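Local coordinates for probable D-tyrosyl-tRNA(Tyr) deacylase 1 (Homo sapiens, PDB 2OKV), which hydrolyses D-aminoacyl-tRNAs and mischarged glycyl-tRNA(Ala) as a homodimeric editing enzyme and may also act in DNA replication, at residues E41-L52 / T142-P150. Sequence-based numbering, arbitrary orientation.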
loop_
_atom_site.group_PDB
_atom_site.type_symbol
_atom_site.label_atom_id
_atom_site.label_comp_id
_atom_site.label_asym_id
_atom_site.label_seq_id
_atom_site.Cartn_x
_atom_site.Cartn_y
_atom_site.Cartn_z
ATOM N N GLU B 41 -20.776 -0.261 -5.155
ATOM C CA GLU B 41 -19.374 -0.002 -4.816
ATOM C C GLU B 41 -18.445 -0.863 -5.666
ATOM O O GLU B 41 -17.400 -0.397 -6.123
ATOM C CB GLU B 41 -19.157 -0.278 -3.341
ATOM C CG GLU B 41 -20.495 -0.302 -2.580
ATOM C CD GLU B 41 -20.667 0.889 -1.727
ATOM O OE1 GLU B 41 -19.673 1.217 -1.059
ATOM O OE2 GLU B 41 -21.767 1.490 -1.706
ATOM N N LEU B 42 -18.840 -2.114 -5.889
ATOM C CA LEU B 42 -18.094 -3.020 -6.765
ATOM C C LEU B 42 -17.875 -2.357 -8.129
ATOM O O LEU B 42 -16.739 -2.235 -8.577
ATOM C CB LEU B 42 -18.862 -4.335 -6.926
ATOM C CG LEU B 42 -18.269 -5.521 -7.694
ATOM C CD1 LEU B 42 -19.048 -6.783 -7.328
ATOM C CD2 LEU B 42 -18.300 -5.286 -9.220
ATOM N N GLU B 43 -18.966 -1.928 -8.767
ATOM C CA GLU B 43 -18.908 -1.283 -10.095
ATOM C C GLU B 43 -18.150 0.044 -10.092
ATOM O O GLU B 43 -17.369 0.331 -11.010
ATOM C CB GLU B 43 -20.317 -1.125 -10.676
ATOM C CG GLU B 43 -20.930 -2.490 -10.999
ATOM C CD GLU B 43 -22.296 -2.451 -11.663
ATOM O OE1 GLU B 43 -22.712 -1.370 -12.131
ATOM O OE2 GLU B 43 -22.955 -3.526 -11.735
ATOM N N HIS B 44 -18.364 0.836 -9.047
ATOM C CA HIS B 44 -17.657 2.118 -8.901
ATOM C C HIS B 44 -16.149 1.944 -8.703
ATOM O O HIS B 44 -15.351 2.668 -9.300
ATOM C CB HIS B 44 -18.272 2.938 -7.765
ATOM C CG HIS B 44 -19.546 3.640 -8.137
ATOM N ND1 HIS B 44 -20.603 3.003 -8.757
ATOM C CD2 HIS B 44 -19.935 4.924 -7.962
ATOM C CE1 HIS B 44 -21.585 3.865 -8.949
ATOM N NE2 HIS B 44 -21.207 5.037 -8.473
ATOM N N MET B 45 -15.753 0.974 -7.884
ATOM C CA MET B 45 -14.330 0.709 -7.657
ATOM C C MET B 45 -13.620 0.193 -8.918
ATOM O O MET B 45 -12.506 0.628 -9.222
ATOM C CB MET B 45 -14.121 -0.253 -6.483
ATOM C CG MET B 45 -12.651 -0.512 -6.106
ATOM S SD MET B 45 -11.733 0.984 -5.660
ATOM C CE MET B 45 -12.252 1.270 -3.967
ATOM N N VAL B 46 -14.266 -0.713 -9.650
ATOM C CA VAL B 46 -13.743 -1.162 -10.943
ATOM C C VAL B 46 -13.462 0.046 -11.872
ATOM O O VAL B 46 -12.367 0.180 -12.418
ATOM C CB VAL B 46 -14.704 -2.129 -11.629
ATOM C CG1 VAL B 46 -14.313 -2.344 -13.084
ATOM C CG2 VAL B 46 -14.727 -3.480 -10.881
ATOM N N ARG B 47 -14.461 0.908 -12.045
ATOM C CA ARG B 47 -14.308 2.083 -12.912
ATOM C C ARG B 47 -13.136 2.966 -12.478
ATOM O O ARG B 47 -12.354 3.439 -13.319
ATOM C CB ARG B 47 -15.606 2.881 -12.969
ATOM C CG ARG B 47 -16.580 2.347 -14.008
ATOM C CD ARG B 47 -17.768 3.287 -14.240
ATOM N NE ARG B 47 -18.954 2.810 -13.522
ATOM C CZ ARG B 47 -19.527 3.442 -12.498
ATOM N NH1 ARG B 47 -19.042 4.608 -12.067
ATOM N NH2 ARG B 47 -20.593 2.910 -11.910
ATOM N N LYS B 48 -12.999 3.181 -11.170
ATOM C CA LYS B 48 -11.916 4.026 -10.653
ATOM C C LYS B 48 -10.543 3.429 -10.909
ATOM O O LYS B 48 -9.628 4.152 -11.311
ATOM C CB LYS B 48 -12.080 4.316 -9.154
ATOM C CG LYS B 48 -13.237 5.261 -8.816
ATOM C CD LYS B 48 -13.737 4.982 -7.405
ATOM C CE LYS B 48 -13.083 5.862 -6.375
ATOM N NZ LYS B 48 -13.909 7.092 -6.174
ATOM N N ILE B 49 -10.402 2.120 -10.676
ATOM C CA ILE B 49 -9.115 1.438 -10.861
ATOM C C ILE B 49 -8.710 1.531 -12.330
ATOM O O ILE B 49 -7.569 1.880 -12.659
ATOM C CB ILE B 49 -9.174 -0.054 -10.416
ATOM C CG1 ILE B 49 -9.215 -0.168 -8.892
ATOM C CG2 ILE B 49 -7.998 -0.872 -10.981
ATOM C CD1 ILE B 49 -9.744 -1.517 -8.409
ATOM N N LEU B 50 -9.664 1.237 -13.211
ATOM C CA LEU B 50 -9.390 1.160 -14.640
ATOM C C LEU B 50 -9.072 2.516 -15.247
ATOM O O LEU B 50 -8.335 2.609 -16.229
ATOM C CB LEU B 50 -10.571 0.508 -15.378
ATOM C CG LEU B 50 -10.723 -1.003 -15.150
ATOM C CD1 LEU B 50 -11.958 -1.513 -15.867
ATOM C CD2 LEU B 50 -9.512 -1.762 -15.643
ATOM N N ASN B 51 -9.620 3.566 -14.646
ATOM C CA ASN B 51 -9.455 4.927 -15.160
ATOM C C ASN B 51 -8.410 5.795 -14.428
ATOM O O ASN B 51 -8.127 6.933 -14.834
ATOM C CB ASN B 51 -10.836 5.573 -15.259
ATOM C CG ASN B 51 -11.737 4.855 -16.293
ATOM O OD1 ASN B 51 -11.603 5.079 -17.510
ATOM N ND2 ASN B 51 -12.645 3.967 -15.816
ATOM N N LEU B 52 -7.805 5.235 -13.377
ATOM C CA LEU B 52 -6.808 5.934 -12.570
ATOM C C LEU B 52 -5.539 6.257 -13.378
ATOM O O LEU B 52 -4.815 5.349 -13.812
ATOM C CB LEU B 52 -6.429 5.069 -11.367
ATOM C CG LEU B 52 -5.909 5.628 -10.028
ATOM C CD1 LEU B 52 -4.780 4.760 -9.499
ATOM C CD2 LEU B 52 -5.553 7.083 -10.024
ATOM N N THR B 142 1.801 5.385 -5.078
ATOM C CA THR B 142 0.823 4.627 -4.280
ATOM C C THR B 142 -0.417 5.483 -4.071
ATOM O O THR B 142 -0.318 6.596 -3.598
ATOM C CB THR B 142 1.417 4.266 -2.894
ATOM O OG1 THR B 142 2.706 3.661 -3.058
ATOM C CG2 THR B 142 0.489 3.308 -2.116
ATOM N N ILE B 143 -1.590 4.949 -4.401
ATOM C CA ILE B 143 -2.816 5.737 -4.333
ATOM C C ILE B 143 -3.856 4.988 -3.504
ATOM O O ILE B 143 -4.060 3.793 -3.718
ATOM C CB ILE B 143 -3.388 5.994 -5.762
ATOM C CG1 ILE B 143 -2.413 6.862 -6.598
ATOM C CG2 ILE B 143 -4.821 6.606 -5.704
ATOM C CD1 ILE B 143 -2.308 8.315 -6.171
ATOM N N GLU B 144 -4.499 5.693 -2.577
ATOM C CA GLU B 144 -5.611 5.146 -1.815
ATOM C C GLU B 144 -6.938 5.498 -2.493
ATOM O O GLU B 144 -7.188 6.665 -2.809
ATOM C CB GLU B 144 -5.601 5.682 -0.387
ATOM C CG GLU B 144 -4.367 5.286 0.427
ATOM C CD GLU B 144 -4.353 5.882 1.833
ATOM O OE1 GLU B 144 -3.373 5.647 2.563
ATOM O OE2 GLU B 144 -5.315 6.587 2.213
ATOM N N LEU B 145 -7.766 4.481 -2.713
ATOM C CA LEU B 145 -9.096 4.650 -3.299
ATOM C C LEU B 145 -10.172 4.162 -2.333
ATOM O O LEU B 145 -9.962 3.206 -1.582
ATOM C CB LEU B 145 -9.213 3.865 -4.615
ATOM C CG LEU B 145 -8.326 4.230 -5.819
ATOM C CD1 LEU B 145 -8.605 3.237 -6.977
ATOM C CD2 LEU B 145 -8.519 5.701 -6.259
ATOM N N GLU B 146 -11.329 4.814 -2.366
ATOM C CA GLU B 146 -12.470 4.383 -1.576
ATOM C C GLU B 146 -13.774 4.609 -2.350
ATOM O O GLU B 146 -13.911 5.613 -3.059
ATOM C CB GLU B 146 -12.479 5.110 -0.227
ATOM C CG GLU B 146 -13.669 4.755 0.641
ATOM C CD GLU B 146 -13.344 4.696 2.127
ATOM O OE1 GLU B 146 -14.109 4.007 2.852
ATOM O OE2 GLU B 146 -12.344 5.323 2.565
ATOM N N SER B 147 -14.734 3.695 -2.217
ATOM C CA SER B 147 -15.960 3.826 -3.015
ATOM C C SER B 147 -17.288 4.111 -2.315
ATOM O O SER B 147 -18.184 4.721 -2.920
ATOM C CB SER B 147 -16.133 2.693 -4.011
ATOM O OG SER B 147 -17.252 2.999 -4.825
ATOM N N PRO B 148 -17.473 3.629 -1.076
ATOM C CA PRO B 148 -18.592 4.220 -0.338
ATOM C C PRO B 148 -18.730 5.712 -0.650
ATOM O O PRO B 148 -19.853 6.201 -0.767
ATOM C CB PRO B 148 -18.196 3.996 1.116
ATOM C CG PRO B 148 -17.459 2.675 1.083
ATOM C CD PRO B 148 -16.814 2.558 -0.309
ATOM N N ALA B 149 -17.595 6.413 -0.797
ATOM C CA ALA B 149 -17.580 7.787 -1.327
ATOM C C ALA B 149 -16.821 7.872 -2.666
ATOM O O ALA B 149 -15.591 8.030 -2.670
ATOM C CB ALA B 149 -16.996 8.785 -0.290
ATOM N N PRO B 150 -17.551 7.787 -3.808
ATOM C CA PRO B 150 -16.899 7.753 -5.122
ATOM C C PRO B 150 -16.722 9.132 -5.790
ATOM O O PRO B 150 -17.389 10.108 -5.427
ATOM C CB PRO B 150 -17.839 6.874 -5.945
ATOM C CG PRO B 150 -19.199 7.063 -5.300
ATOM C CD PRO B 150 -19.016 7.728 -3.951
#
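Met-45 and Leu-145 meet where helix 39-51 lies along strand 141-146, outermost in this chain's five-stranded mixed sheet, a helix-on-sheet layer of the D-aminoacyl-tRNA deacylase fold. The axes of 41-51 and 142-146 run nearly antiparallel, at 154°, and approach to 9.3 Å.

From Met-45 the side chain runs out through CB with CG anti to the backbone N (chi1 -176°), and bends at chi2 and chi3 then curl the thioether over the strand. SD lies 4.0 Å from CB of Leu-145, and CE ends above the backbone, 3.8 Å from O of Leu-145 and close to N of Ser-147. The other end of Leu-145 reaches up to the helix, its CD1 4.0 Å from CG1 of Ile-49. Further along, CD1 of Leu-52 leans on CB of Ile-143. Val-5, on the neighbouring strand 2-8, touches both Leu-52 and Leu-145, so the apolar layer continues onto the sheet, while Phe-109 of helix 99-116 packs against Ile-49.

Past the strand, the C-terminal tail of the model turns back along the helix. OG of Ser-147 comes within 3.1 Å of CB of His-44. The imidazole has CB of Pro-150 at its edge, in plane, and NH1 of Arg-47 over the centre of one face. Bends at chi3 and chi4 bring the Lys-48 ammonium over the tail, beside Pro-150. At the start of the segment Glu-41 crosses Pro-148 at about a right angle, its OE1 3.2 Å from the proline CD.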